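Local coordinates for protein probable molybdenum cofactor guanylyltransferase (Aquifex aeolicus, PDB 2E8B) that probably transfers the GMP moiety of GTP to Mo-molybdopterin, forming the molybdopterin guanine dinucleotide form of the molybdenum cofactor with the help of magnesium, at residues 60-65 with 75-80; 16-21 with 92-97; 129-134 with 177-182; 115-120 with 170-175. All blocks are in the same frame, centred on the assembly; numbering follows the deposited sequence.

Contact 1 of 4, residues 60-65 with 75-80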
loop_
_atom_site.group_PDB
_atom_site.type_symbol
_atom_site.label_atom_id
_atom_site.label_comp_id
_atom_site.label_asym_id
_atom_site.label_seq_id
_atom_site.Cartn_x
_atom_site.Cartn_y
_atom_site.Cartn_z
ATOM N N VAL A 60 -0.176 0.242 -8.540
ATOM C CA VAL A 60 -1.402 0.972 -8.814
ATOM C C VAL A 60 -0.986 2.401 -9.142
ATOM O O VAL A 60 -0.403 3.091 -8.305
ATOM C CB VAL A 60 -2.342 0.983 -7.595
ATOM C CG1 VAL A 60 -3.545 1.875 -7.879
ATOM C CG2 VAL A 60 -2.797 -0.437 -7.269
ATOM N N ALA A 61 -1.266 2.838 -10.367
ATOM C CA ALA A 61 -0.898 4.187 -10.784
ATOM C C ALA A 61 -1.860 4.730 -11.833
ATOM O O ALA A 61 -2.569 3.967 -12.487
ATOM C CB ALA A 61 0.518 4.186 -11.336
ATOM N N LYS A 62 -1.877 6.051 -11.991
ATOM C CA LYS A 62 -2.753 6.700 -12.971
ATOM C C LYS A 62 -2.111 6.764 -14.356
ATOM O O LYS A 62 -2.788 7.020 -15.357
ATOM C CB LYS A 62 -3.104 8.129 -12.521
ATOM C CG LYS A 62 -3.858 8.230 -11.200
ATOM C CD LYS A 62 -4.305 9.657 -10.948
ATOM C CE LYS A 62 -4.981 9.807 -9.592
ATOM N NZ LYS A 62 -6.241 9.013 -9.500
ATOM N N ASP A 63 -0.802 6.534 -14.413
ATOM C CA ASP A 63 -0.067 6.586 -15.675
ATOM C C ASP A 63 0.855 5.373 -15.803
ATOM O O ASP A 63 1.826 5.240 -15.058
ATOM C CB ASP A 63 0.759 7.873 -15.734
ATOM C CG ASP A 63 1.288 8.168 -17.123
ATOM O OD1 ASP A 63 1.845 7.254 -17.759
ATOM O OD2 ASP A 63 1.154 9.322 -17.577
ATOM N N ARG A 64 0.554 4.493 -16.750
ATOM C CA ARG A 64 1.353 3.289 -16.948
ATOM C C ARG A 64 2.787 3.555 -17.416
ATOM O O ARG A 64 3.735 2.992 -16.867
ATOM C CB ARG A 64 0.647 2.347 -17.932
ATOM C CG ARG A 64 1.404 1.055 -18.196
ATOM C CD ARG A 64 0.560 0.022 -18.935
ATOM N NE ARG A 64 -0.451 -0.595 -18.076
ATOM C CZ ARG A 64 -1.760 -0.373 -18.175
ATOM N NH1 ARG A 64 -2.228 0.454 -19.101
ATOM N NH2 ARG A 64 -2.602 -0.985 -17.354
ATOM N N GLU A 65 2.960 4.408 -18.420
ATOM C CA GLU A 65 4.306 4.692 -18.919
ATOM C C GLU A 65 5.198 5.367 -17.881
ATOM O O GLU A 65 6.421 5.235 -17.921
ATOM C CB GLU A 65 4.234 5.552 -20.185
ATOM C CG GLU A 65 3.909 4.754 -21.435
ATOM C CD GLU A 65 4.938 3.669 -21.707
ATOM O OE1 GLU A 65 6.135 4.004 -21.832
ATOM O OE2 GLU A 65 4.550 2.484 -21.795
ATOM N N VAL A 75 -1.762 -1.701 -12.541
ATOM C CA VAL A 75 -3.214 -1.744 -12.480
ATOM C C VAL A 75 -3.584 -0.269 -12.534
ATOM O O VAL A 75 -3.212 0.509 -11.658
ATOM C CB VAL A 75 -3.720 -2.396 -11.177
ATOM C CG1 VAL A 75 -5.235 -2.293 -11.105
ATOM C CG2 VAL A 75 -3.300 -3.864 -11.141
ATOM N N LEU A 76 -4.296 0.112 -13.588
ATOM C CA LEU A 76 -4.662 1.503 -13.812
ATOM C C LEU A 76 -5.737 2.134 -12.935
ATOM O O LEU A 76 -6.856 1.634 -12.831
ATOM C CB LEU A 76 -5.060 1.686 -15.280
ATOM C CG LEU A 76 -5.222 3.121 -15.776
ATOM C CD1 LEU A 76 -3.861 3.788 -15.802
ATOM C CD2 LEU A 76 -5.842 3.128 -17.162
ATOM N N ASP A 77 -5.367 3.250 -12.313
ATOM C CA ASP A 77 -6.261 4.049 -11.486
ATOM C C ASP A 77 -6.807 5.034 -12.525
ATOM O O ASP A 77 -6.096 5.939 -12.967
ATOM C CB ASP A 77 -5.441 4.776 -10.415
ATOM C CG ASP A 77 -6.222 5.865 -9.701
ATOM O OD1 ASP A 77 -7.330 6.219 -10.155
ATOM O OD2 ASP A 77 -5.704 6.382 -8.687
ATOM N N GLU A 78 -8.064 4.841 -12.916
ATOM C CA GLU A 78 -8.687 5.661 -13.950
ATOM C C GLU A 78 -9.322 6.973 -13.491
ATOM O O GLU A 78 -9.847 7.731 -14.305
ATOM C CB GLU A 78 -9.723 4.814 -14.695
ATOM C CG GLU A 78 -9.186 3.441 -15.089
ATOM C CD GLU A 78 -10.224 2.553 -15.747
ATOM O OE1 GLU A 78 -10.503 2.750 -16.949
ATOM O OE2 GLU A 78 -10.763 1.661 -15.059
ATOM N N PHE A 79 -9.277 7.244 -12.195
ATOM C CA PHE A 79 -9.849 8.471 -11.656
ATOM C C PHE A 79 -8.909 9.654 -11.844
ATOM O O PHE A 79 -7.689 9.491 -11.883
ATOM C CB PHE A 79 -10.142 8.302 -10.166
ATOM C CG PHE A 79 -11.242 7.328 -9.874
ATOM C CD1 PHE A 79 -10.980 5.963 -9.812
ATOM C CD2 PHE A 79 -12.545 7.773 -9.671
ATOM C CE1 PHE A 79 -11.996 5.050 -9.548
ATOM C CE2 PHE A 79 -13.567 6.874 -9.408
ATOM C CZ PHE A 79 -13.294 5.506 -9.346
ATOM N N GLU A 80 -9.490 10.844 -11.952
ATOM C CA GLU A 80 -8.719 12.072 -12.113
ATOM C C GLU A 80 -8.193 12.524 -10.750
ATOM O O GLU A 80 -7.041 12.945 -10.620
ATOM C CB GLU A 80 -9.599 13.176 -12.709
ATOM C CG GLU A 80 -10.173 12.860 -14.081
ATOM C CD GLU A 80 -9.107 12.760 -15.158
ATOM O OE1 GLU A 80 -8.355 13.739 -15.344
ATOM O OE2 GLU A 80 -9.025 11.703 -15.822
HETATM O O HOH W 1 -5.515 7.184 -15.254
#

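Contact 2 of 4, residues 16-21 with 92-97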
loop_
_atom_site.group_PDB
_atom_site.type_symbol
_atom_site.label_atom_id
_atom_site.label_comp_id
_atom_site.label_asym_id
_atom_site.label_seq_id
_atom_site.Cartn_x
_atom_site.Cartn_y
_atom_site.Cartn_z
ATOM N N THR A 16 -0.912 -11.944 -3.033
ATOM C CA THR A 16 -0.792 -10.772 -3.892
ATOM C C THR A 16 -0.672 -9.465 -3.114
ATOM O O THR A 16 -1.228 -9.316 -2.025
ATOM C CB THR A 16 -1.989 -10.680 -4.863
ATOM O OG1 THR A 16 -3.153 -10.240 -4.158
ATOM C CG2 THR A 16 -2.278 -12.049 -5.465
ATOM N N CYS A 17 0.067 -8.520 -3.687
ATOM C CA CYS A 17 0.284 -7.224 -3.062
ATOM C C CYS A 17 0.143 -6.097 -4.077
ATOM O O CYS A 17 0.557 -6.229 -5.233
ATOM C CB CYS A 17 1.683 -7.179 -2.441
ATOM S SG CYS A 17 2.187 -5.613 -1.665
ATOM N N TYR A 18 -0.432 -4.986 -3.632
ATOM C CA TYR A 18 -0.616 -3.818 -4.477
ATOM C C TYR A 18 0.210 -2.678 -3.914
ATOM O O TYR A 18 0.032 -2.291 -2.766
ATOM C CB TYR A 18 -2.086 -3.424 -4.510
ATOM C CG TYR A 18 -2.921 -4.432 -5.239
ATOM C CD1 TYR A 18 -3.414 -5.550 -4.580
ATOM C CD2 TYR A 18 -3.156 -4.307 -6.609
ATOM C CE1 TYR A 18 -4.118 -6.529 -5.258
ATOM C CE2 TYR A 18 -3.864 -5.281 -7.304
ATOM C CZ TYR A 18 -4.339 -6.390 -6.620
ATOM O OH TYR A 18 -5.034 -7.361 -7.286
ATOM N N VAL A 19 1.132 -2.169 -4.725
ATOM C CA VAL A 19 1.985 -1.063 -4.322
ATOM C C VAL A 19 1.354 0.196 -4.892
ATOM O O VAL A 19 1.226 0.340 -6.110
ATOM C CB VAL A 19 3.417 -1.234 -4.874
ATOM C CG1 VAL A 19 4.256 -0.014 -4.539
ATOM C CG2 VAL A 19 4.048 -2.490 -4.294
ATOM N N LEU A 20 0.950 1.102 -4.007
ATOM C CA LEU A 20 0.295 2.340 -4.414
ATOM C C LEU A 20 1.283 3.427 -4.823
ATOM O O LEU A 20 2.044 3.925 -3.999
ATOM C CB LEU A 20 -0.606 2.846 -3.280
ATOM C CG LEU A 20 -1.589 1.813 -2.723
ATOM C CD1 LEU A 20 -2.489 2.452 -1.671
ATOM C CD2 LEU A 20 -2.434 1.252 -3.858
ATOM N N ALA A 21 1.251 3.796 -6.102
ATOM C CA ALA A 21 2.147 4.818 -6.641
ATOM C C ALA A 21 1.521 6.209 -6.725
ATOM O O ALA A 21 2.232 7.195 -6.924
ATOM C CB ALA A 21 2.640 4.397 -8.016
ATOM N N LEU A 92 -8.539 -3.208 -4.646
ATOM C CA LEU A 92 -9.540 -4.199 -4.265
ATOM C C LEU A 92 -10.441 -4.629 -5.414
ATOM O O LEU A 92 -10.905 -5.769 -5.455
ATOM C CB LEU A 92 -10.368 -3.676 -3.097
ATOM C CG LEU A 92 -9.539 -3.504 -1.822
ATOM C CD1 LEU A 92 -10.395 -2.912 -0.726
ATOM C CD2 LEU A 92 -8.968 -4.852 -1.392
ATOM N N LYS A 93 -10.679 -3.718 -6.351
ATOM C CA LYS A 93 -11.501 -4.025 -7.515
ATOM C C LYS A 93 -10.773 -5.071 -8.367
ATOM O O LYS A 93 -11.387 -5.987 -8.919
ATOM C CB LYS A 93 -11.725 -2.743 -8.321
ATOM C CG LYS A 93 -12.507 -2.893 -9.611
ATOM C CD LYS A 93 -12.603 -1.535 -10.299
ATOM C CE LYS A 93 -13.318 -1.611 -11.631
ATOM N NZ LYS A 93 -13.403 -0.259 -12.248
ATOM N N HIS A 94 -9.452 -4.935 -8.448
ATOM C CA HIS A 94 -8.620 -5.839 -9.231
ATOM C C HIS A 94 -8.336 -7.157 -8.516
ATOM O O HIS A 94 -8.142 -8.181 -9.161
ATOM C CB HIS A 94 -7.286 -5.157 -9.562
ATOM C CG HIS A 94 -6.351 -6.006 -10.367
ATOM N ND1 HIS A 94 -6.445 -6.130 -11.736
ATOM C CD2 HIS A 94 -5.299 -6.771 -9.992
ATOM C CE1 HIS A 94 -5.489 -6.931 -12.171
ATOM N NE2 HIS A 94 -4.780 -7.334 -11.132
ATOM N N ALA A 95 -8.308 -7.120 -7.186
ATOM C CA ALA A 95 -8.009 -8.300 -6.371
ATOM C C ALA A 95 -8.605 -9.606 -6.894
ATOM O O ALA A 95 -9.788 -9.667 -7.221
ATOM C CB ALA A 95 -8.467 -8.062 -4.939
ATOM N N LYS A 96 -7.775 -10.644 -6.965
ATOM C CA LYS A 96 -8.213 -11.957 -7.434
ATOM C C LYS A 96 -8.371 -12.924 -6.263
ATOM O O LYS A 96 -8.853 -14.045 -6.434
ATOM C CB LYS A 96 -7.208 -12.528 -8.438
ATOM C CG LYS A 96 -6.856 -11.586 -9.582
ATOM C CD LYS A 96 -8.091 -11.056 -10.296
ATOM C CE LYS A 96 -7.703 -10.084 -11.404
ATOM N NZ LYS A 96 -8.878 -9.338 -11.932
ATOM N N GLU A 97 -7.949 -12.490 -5.078
ATOM C CA GLU A 97 -8.066 -13.303 -3.871
ATOM C C GLU A 97 -8.868 -12.499 -2.848
ATOM O O GLU A 97 -9.016 -11.287 -2.991
ATOM C CB GLU A 97 -6.683 -13.648 -3.310
ATOM C CG GLU A 97 -5.793 -14.440 -4.264
ATOM C CD GLU A 97 -4.570 -15.020 -3.574
ATOM O OE1 GLU A 97 -3.864 -14.265 -2.875
ATOM O OE2 GLU A 97 -4.308 -16.232 -3.733
HETATM O O HOH W 2 -3.720 -11.932 -2.006
HETATM O O HOH W 3 -4.857 -9.895 -6.535
#

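Contact 3 of 4, residues 129-134 with 177-182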
loop_
_atom_site.group_PDB
_atom_site.type_symbol
_atom_site.label_atom_id
_atom_site.label_comp_id
_atom_site.label_asym_id
_atom_site.label_seq_id
_atom_site.Cartn_x
_atom_site.Cartn_y
_atom_site.Cartn_z
ATOM N N ALA A 129 -0.559 -1.722 9.940
ATOM C CA ALA A 129 0.577 -1.443 10.805
ATOM C C ALA A 129 0.346 -0.216 11.681
ATOM O O ALA A 129 -0.224 0.775 11.237
ATOM C CB ALA A 129 1.832 -1.248 9.953
ATOM N N LYS A 130 0.805 -0.293 12.925
ATOM C CA LYS A 130 0.650 0.806 13.864
ATOM C C LYS A 130 1.919 1.090 14.659
ATOM O O LYS A 130 2.420 0.233 15.386
ATOM C CB LYS A 130 -0.504 0.508 14.835
ATOM C CG LYS A 130 -0.712 1.549 15.931
ATOM C CD LYS A 130 -1.162 2.883 15.363
ATOM C CE LYS A 130 -1.381 3.915 16.462
ATOM N NZ LYS A 130 -2.454 3.516 17.418
ATOM N N THR A 131 2.450 2.295 14.479
ATOM C CA THR A 131 3.618 2.752 15.220
ATOM C C THR A 131 2.991 3.901 15.991
ATOM O O THR A 131 1.950 3.715 16.616
ATOM C CB THR A 131 4.725 3.300 14.297
ATOM O OG1 THR A 131 4.211 4.386 13.519
ATOM C CG2 THR A 131 5.240 2.213 13.372
ATOM N N GLU A 132 3.603 5.080 15.947
ATOM C CA GLU A 132 3.022 6.235 16.616
ATOM C C GLU A 132 1.855 6.651 15.732
ATOM O O GLU A 132 0.871 7.220 16.196
ATOM C CB GLU A 132 4.036 7.376 16.699
ATOM C CG GLU A 132 5.172 7.121 17.667
ATOM C CD GLU A 132 4.685 7.017 19.095
ATOM O OE1 GLU A 132 4.028 7.973 19.561
ATOM O OE2 GLU A 132 4.952 5.985 19.748
ATOM N N LYS A 133 1.986 6.336 14.449
ATOM C CA LYS A 133 0.985 6.653 13.440
ATOM C C LYS A 133 0.279 5.399 12.935
ATOM O O LYS A 133 0.844 4.306 12.963
ATOM C CB LYS A 133 1.663 7.349 12.256
ATOM C CG LYS A 133 0.829 7.392 10.983
ATOM C CD LYS A 133 1.584 8.063 9.845
ATOM C CE LYS A 133 0.751 8.071 8.578
ATOM N NZ LYS A 133 1.377 8.890 7.509
ATOM N N LEU A 134 -0.960 5.561 12.480
ATOM C CA LEU A 134 -1.702 4.434 11.927
ATOM C C LEU A 134 -1.343 4.392 10.442
ATOM O O LEU A 134 -1.627 5.334 9.698
ATOM C CB LEU A 134 -3.209 4.645 12.084
ATOM C CG LEU A 134 -4.072 3.510 11.524
ATOM C CD1 LEU A 134 -3.850 2.249 12.352
ATOM C CD2 LEU A 134 -5.541 3.911 11.538
ATOM N N GLU A 177 12.050 -2.585 16.939
ATOM C CA GLU A 177 13.118 -2.592 15.951
ATOM C C GLU A 177 12.690 -2.531 14.490
ATOM O O GLU A 177 13.534 -2.509 13.600
ATOM C CB GLU A 177 14.046 -3.784 16.198
ATOM C CG GLU A 177 14.807 -3.649 17.520
ATOM C CD GLU A 177 16.040 -4.529 17.595
ATOM O OE1 GLU A 177 16.796 -4.583 16.603
ATOM O OE2 GLU A 177 16.262 -5.152 18.655
ATOM N N LEU A 178 11.384 -2.480 14.244
ATOM C CA LEU A 178 10.876 -2.397 12.880
ATOM C C LEU A 178 10.101 -1.104 12.663
ATOM O O LEU A 178 9.643 -0.827 11.559
ATOM C CB LEU A 178 9.961 -3.586 12.562
ATOM C CG LEU A 178 10.626 -4.954 12.397
ATOM C CD1 LEU A 178 9.570 -5.990 12.045
ATOM C CD2 LEU A 178 11.685 -4.883 11.309
ATOM N N ARG A 179 9.958 -0.302 13.711
ATOM C CA ARG A 179 9.203 0.936 13.571
ATOM C C ARG A 179 9.810 1.901 12.560
ATOM O O ARG A 179 9.085 2.587 11.841
ATOM C CB ARG A 179 9.051 1.612 14.935
ATOM C CG ARG A 179 8.032 0.909 15.837
ATOM C CD ARG A 179 8.228 1.253 17.299
ATOM N NE ARG A 179 8.097 2.679 17.584
ATOM C CZ ARG A 179 6.961 3.281 17.922
ATOM N NH1 ARG A 179 5.835 2.589 18.024
ATOM N NH2 ARG A 179 6.955 4.582 18.179
ATOM N N TYR A 180 11.135 1.938 12.484
ATOM C CA TYR A 180 11.796 2.843 11.548
ATOM C C TYR A 180 11.516 2.476 10.091
ATOM O O TYR A 180 11.657 3.314 9.200
ATOM C CB TYR A 180 13.310 2.852 11.805
ATOM C CG TYR A 180 14.055 1.689 11.190
ATOM C CD1 TYR A 180 14.091 0.447 11.819
ATOM C CD2 TYR A 180 14.717 1.828 9.968
ATOM C CE1 TYR A 180 14.764 -0.631 11.248
ATOM C CE2 TYR A 180 15.395 0.758 9.392
ATOM C CZ TYR A 180 15.414 -0.469 10.037
ATOM O OH TYR A 180 16.080 -1.534 9.479
ATOM N N THR A 181 11.103 1.235 9.850
ATOM C CA THR A 181 10.835 0.794 8.487
ATOM C C THR A 181 9.583 1.441 7.909
ATOM O O THR A 181 9.293 1.286 6.723
ATOM C CB THR A 181 10.672 -0.746 8.402
ATOM O OG1 THR A 181 9.473 -1.147 9.075
ATOM C CG2 THR A 181 11.870 -1.441 9.042
ATOM N N LEU A 182 8.852 2.174 8.741
ATOM C CA LEU A 182 7.622 2.833 8.300
ATOM C C LEU A 182 7.764 4.343 8.122
ATOM O O LEU A 182 6.780 5.043 7.874
ATOM C CB LEU A 182 6.496 2.529 9.297
ATOM C CG LEU A 182 5.949 1.103 9.163
ATOM C CD1 LEU A 182 5.437 0.592 10.493
ATOM C CD2 LEU A 182 4.849 1.089 8.116
HETATM O O HOH W 4 4.909 0.286 17.309
HETATM O O HOH W 5 3.183 3.371 19.759
#

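Contact 4 of 4, residues 115-120 with 170-175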
loop_
_atom_site.group_PDB
_atom_site.type_symbol
_atom_site.label_atom_id
_atom_site.label_comp_id
_atom_site.label_asym_id
_atom_site.label_seq_id
_atom_site.Cartn_x
_atom_site.Cartn_y
_atom_site.Cartn_z
ATOM N N VAL A 115 6.589 -6.587 6.599
ATOM C CA VAL A 115 5.458 -7.112 5.855
ATOM C C VAL A 115 5.055 -8.471 6.421
ATOM O O VAL A 115 3.871 -8.743 6.635
ATOM C CB VAL A 115 5.806 -7.272 4.368
ATOM C CG1 VAL A 115 4.658 -7.941 3.629
ATOM C CG2 VAL A 115 6.104 -5.910 3.767
ATOM N N LEU A 116 6.049 -9.316 6.677
ATOM C CA LEU A 116 5.790 -10.648 7.204
ATOM C C LEU A 116 5.159 -10.622 8.596
ATOM O O LEU A 116 4.314 -11.461 8.905
ATOM C CB LEU A 116 7.084 -11.461 7.220
ATOM C CG LEU A 116 7.652 -11.759 5.829
ATOM C CD1 LEU A 116 8.942 -12.524 5.985
ATOM C CD2 LEU A 116 6.649 -12.557 4.999
ATOM N N TYR A 117 5.555 -9.666 9.433
ATOM C CA TYR A 117 4.980 -9.583 10.774
ATOM C C TYR A 117 3.503 -9.230 10.661
ATOM O O TYR A 117 2.669 -9.749 11.412
ATOM C CB TYR A 117 5.689 -8.526 11.630
ATOM C CG TYR A 117 5.268 -8.560 13.088
ATOM C CD1 TYR A 117 5.681 -9.593 13.928
ATOM C CD2 TYR A 117 4.446 -7.566 13.621
ATOM C CE1 TYR A 117 5.287 -9.638 15.266
ATOM C CE2 TYR A 117 4.044 -7.600 14.959
ATOM C CZ TYR A 117 4.469 -8.641 15.771
ATOM O OH TYR A 117 4.062 -8.701 17.082
ATOM N N VAL A 118 3.173 -8.355 9.714
ATOM C CA VAL A 118 1.779 -7.979 9.525
ATOM C C VAL A 118 0.996 -9.189 9.033
ATOM O O VAL A 118 -0.090 -9.473 9.535
ATOM C CB VAL A 118 1.631 -6.804 8.533
ATOM C CG1 VAL A 118 0.149 -6.552 8.236
ATOM C CG2 VAL A 118 2.238 -5.556 9.142
ATOM N N LEU A 119 1.560 -9.920 8.073
ATOM C CA LEU A 119 0.891 -11.108 7.551
ATOM C C LEU A 119 0.625 -12.129 8.651
ATOM O O LEU A 119 -0.447 -12.737 8.702
ATOM C CB LEU A 119 1.731 -11.778 6.458
ATOM C CG LEU A 119 1.834 -11.059 5.113
ATOM C CD1 LEU A 119 2.725 -11.854 4.171
ATOM C CD2 LEU A 119 0.449 -10.902 4.520
ATOM N N GLU A 120 1.613 -12.332 9.517
ATOM C CA GLU A 120 1.479 -13.298 10.603
ATOM C C GLU A 120 0.350 -12.913 11.552
ATOM O O GLU A 120 -0.336 -13.779 12.092
ATOM C CB GLU A 120 2.796 -13.402 11.385
ATOM C CG GLU A 120 2.762 -14.401 12.540
ATOM C CD GLU A 120 4.067 -14.449 13.326
ATOM O OE1 GLU A 120 5.146 -14.493 12.696
ATOM O OE2 GLU A 120 4.014 -14.461 14.578
ATOM N N ASN A 170 -8.030 -3.869 12.597
ATOM C CA ASN A 170 -7.138 -4.370 13.625
ATOM C C ASN A 170 -5.768 -3.721 13.502
ATOM O O ASN A 170 -5.214 -3.640 12.406
ATOM C CB ASN A 170 -6.994 -5.885 13.485
ATOM C CG ASN A 170 -8.321 -6.601 13.601
ATOM O OD1 ASN A 170 -8.896 -6.688 14.683
ATOM N ND2 ASN A 170 -8.823 -7.106 12.480
ATOM N N GLU A 171 -5.229 -3.249 14.623
ATOM C CA GLU A 171 -3.907 -2.637 14.621
ATOM C C GLU A 171 -2.859 -3.705 14.875
ATOM O O GLU A 171 -3.028 -4.563 15.746
ATOM C CB GLU A 171 -3.749 -1.606 15.738
ATOM C CG GLU A 171 -4.528 -0.319 15.610
ATOM C CD GLU A 171 -4.102 0.682 16.678
ATOM O OE1 GLU A 171 -3.628 0.246 17.756
ATOM O OE2 GLU A 171 -4.244 1.899 16.449
ATOM N N VAL A 172 -1.775 -3.656 14.117
ATOM C CA VAL A 172 -0.683 -4.587 14.333
ATOM C C VAL A 172 0.416 -3.701 14.897
ATOM O O VAL A 172 1.008 -2.906 14.173
ATOM C CB VAL A 172 -0.217 -5.243 13.016
ATOM C CG1 VAL A 172 0.965 -6.160 13.287
ATOM C CG2 VAL A 172 -1.352 -6.034 12.396
ATOM N N GLU A 173 0.640 -3.794 16.206
ATOM C CA GLU A 173 1.667 -2.988 16.858
ATOM C C GLU A 173 3.021 -3.430 16.329
ATOM O O GLU A 173 3.441 -4.568 16.545
ATOM C CB GLU A 173 1.618 -3.180 18.374
ATOM C CG GLU A 173 2.620 -2.326 19.132
ATOM C CD GLU A 173 2.610 -2.607 20.622
ATOM O OE1 GLU A 173 1.550 -2.426 21.252
ATOM O OE2 GLU A 173 3.663 -3.013 21.162
ATOM N N ILE A 174 3.697 -2.533 15.620
ATOM C CA ILE A 174 4.992 -2.861 15.046
ATOM C C ILE A 174 6.075 -2.938 16.104
ATOM O O ILE A 174 6.220 -2.029 16.924
ATOM C CB ILE A 174 5.398 -1.828 13.972
ATOM C CG1 ILE A 174 4.384 -1.861 12.825
ATOM C CG2 ILE A 174 6.800 -2.119 13.458
ATOM C CD1 ILE A 174 4.219 -3.234 12.180
ATOM N N PRO A 175 6.839 -4.045 16.112
ATOM C CA PRO A 175 7.918 -4.225 17.082
ATOM C C PRO A 175 8.873 -3.046 17.012
ATOM O O PRO A 175 9.139 -2.512 15.935
ATOM C CB PRO A 175 8.574 -5.523 16.634
ATOM C CG PRO A 175 7.421 -6.313 16.099
ATOM C CD PRO A 175 6.652 -5.262 15.300
#

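Contact 1 of 4, residues 60-65 with 75-80
Lys62 and Asp77 lie side by side and point the same way, and their ends join in a salt bridge, Lys62 NZ standing 2.8 Å from Asp77 OD2, weak as a hydrogen bond. Lys62 NZ also donates to Phe79 O, from above the carbonyl plane at 2.8 Å, and to the carbonyl oxygen of Glu81. The lysine chain runs extended until a bend at chi4 (-64°) places NZ. The other carboxylate oxygen of Asp77 is engaged within its own segment: OD1 accepts from the backbone N of Phe79 at 3.0 Å, an Asx turn that fixes the rotation of the group. A bridging water donates to the carbonyl oxygens of Lys62 and Asp77. Behind these side chains the backbones pair as parallel strands, with Ala61 N bonded to Val75 O (3.3 Å) and Asp77 N to Ala61 O (2.9 Å). Asp77, predicted to bind GTP, stands just past the end of strand 74-76. Strand 56-61 is flanked by strand 74-76 and by strand 16-22, while helix 84-94 packs through Ile86 on Asp77 and through Thr90 and His94 on Val75.

Contact 2 of 4, residues 16-21 with 92-97
Tyr18 and Thr16 reach from strand 16-22 to the residues around the end of helix 84-94, and ordered water joins much of their polar contact. One water lies 2.6 Å from Tyr18 OH and 2.9 Å from Thr16 OG1, and accepts from the backbone N of Lys96 at 3.0 Å, so both hydroxyls and the loop just beyond the helix share a single solvent molecule. A second water accepts from the backbone N of Thr16 and donates to Glu97 OE1, which stands 2.5 Å from it; this carboxylate oxygen also accepts from the backbone N of Asn15. The glutamate chain is extended beyond CG (chi2 -167°), which carries CD out toward the start of the strand.

The aromatic contact is made by Tyr18 and His94, whose side chains cross at about a right angle. Their rings meet rim to rim, with centroids 5.7 Å apart and planes at 81°, neither lying over the face of the other; the atomic detail of the His94 edge is doubtful. Tyr58 adjoins both, its ring edge-to-face with that of His94.

Direct van der Waals contact is slight. Tyr18 OH comes to 3.3 Å from Ala95 CA, where the chain leaves helical geometry, and Thr16 CG2 lies 3.8 Å from Glu97 OE1.

Strand 99-104 pairs with strand 16-22 in parallel, and its Val100 touches Thr16, Leu92 and Ala95. A helix packed on a parallel sheet and leading into the next strand is the Rossmann-like construction of the GT-A nucleotidyltransferases; strand 16-22 ends at Leu20, Ala21 and Gly22, predicted to bind GTP.

Contact 3 of 4, residues 129-134 with 177-182
Arg179 reaches across to Glu132, and Arg179 NH2 donates to Glu132 OE2 at 2.9 Å in a salt bridge. OE2 receives it on its anti lone pair, away from the other oxygen, and the carboxylate and guanidinium planes stand 67° apart. A bend at chi3 (60°) places NE, and the guanidinium beyond it passes one face over Thr131 CB. Arg179 NH1 donates to two waters, one at 2.6 Å that lies within reach of Lys130 O, and another at 3.3 Å close to Glu132 OE2. NE has a long, weak ion pair with Glu176. An alanine in place of Arg179 would probably leave the Glu132 carboxylate without its positive partner and set that side chain free to turn.

The loop after strand 126-130 fits an ST turn, Thr131 OG1 apparently accepting from the backbone N of Lys133, though the place of that oxygen is less sure; Thr131 N also donates to Lys133 O at 3.0 Å. The 3-10 turn of 180-182 follows the sheet's strand 170-173, so the contact ties the chain beyond that strand to the loop leaving its parallel neighbour. Leu178 O accepts twice, from Thr181 N and, at a short 2.5 Å, from Thr181 OG1; this hydroxyl is also hydrogen-bonded to Thr114 OG1. Beneath the polar groups Leu182 CD1 meets Ala129 CB at 4.1 Å and presses on Thr131 CG2 at 3.3 Å, tighter than usual van der Waals contact.

Contact 4 of 4, residues 115-120 with 170-175
Tyr117 meets Pro175 through the face of its ring: CG of the proline stands over the ring centre, 3.8 Å from the centroid and 14° off the normal, a CH-pi contact. Pro175 CD sits nearer the rim, 3.5 Å from Tyr117 CE2. With CG anti to the backbone N (chi1 -171°), the tyrosine side chain leaves the helix on the side of the strand. The tyrosine and Val172 slide past each other in opposite directions, with Tyr117 CD2 3.8 Å from Val172 CG1, and Tyr117 CE2 also lies 3.5 Å from Glu173 O. An alanine in place of Tyr117 would probably open a gap under the Pro175 ring and strip Val172 CG1 of its aromatic neighbour.

One residue on, Val118 turns CG2 to both Val172 and Ile174, at 4.4 Å from CG1 of the former and 4.3 Å from CD1 of the latter. The packing is mainly apolar and lies away from the predicted GTP and magnesium sites. The 115-120 part of helix 112-120 makes an angle of 135° with strand 170-173, their axes approaching to 9.1 Å. On the helix, Val115, Val118 and Leu119 also pack on Phe101 of strand 99-104, while strand 170-173 pairs in parallel with strand 126-130, where Ala129 touches Ile174.

All four contacts reach one mixed sheet, in two groups. Contacts 1 and 2 touch through paired strands, Val60 N lying 2.8 Å from Val19 O and Val60 O 2.8 Å from Ala21 N. They bring together parts of the predicted GTP site, Asp77 from contact 1 and Leu20 and Ala21 from contact 2. Contacts 3 and 4, with centres about 9 Å apart, meet through a salt bridge, Lys130 NZ to Glu171 OE2 at 2.6 Å, and by packing of Leu182 on Ile174. Contact 3 lies across the chain's centre from contact 1, about 28 Å between centres, yet its Leu182 side chain comes within about 9 Å of that of Asp106, the predicted magnesium ligand.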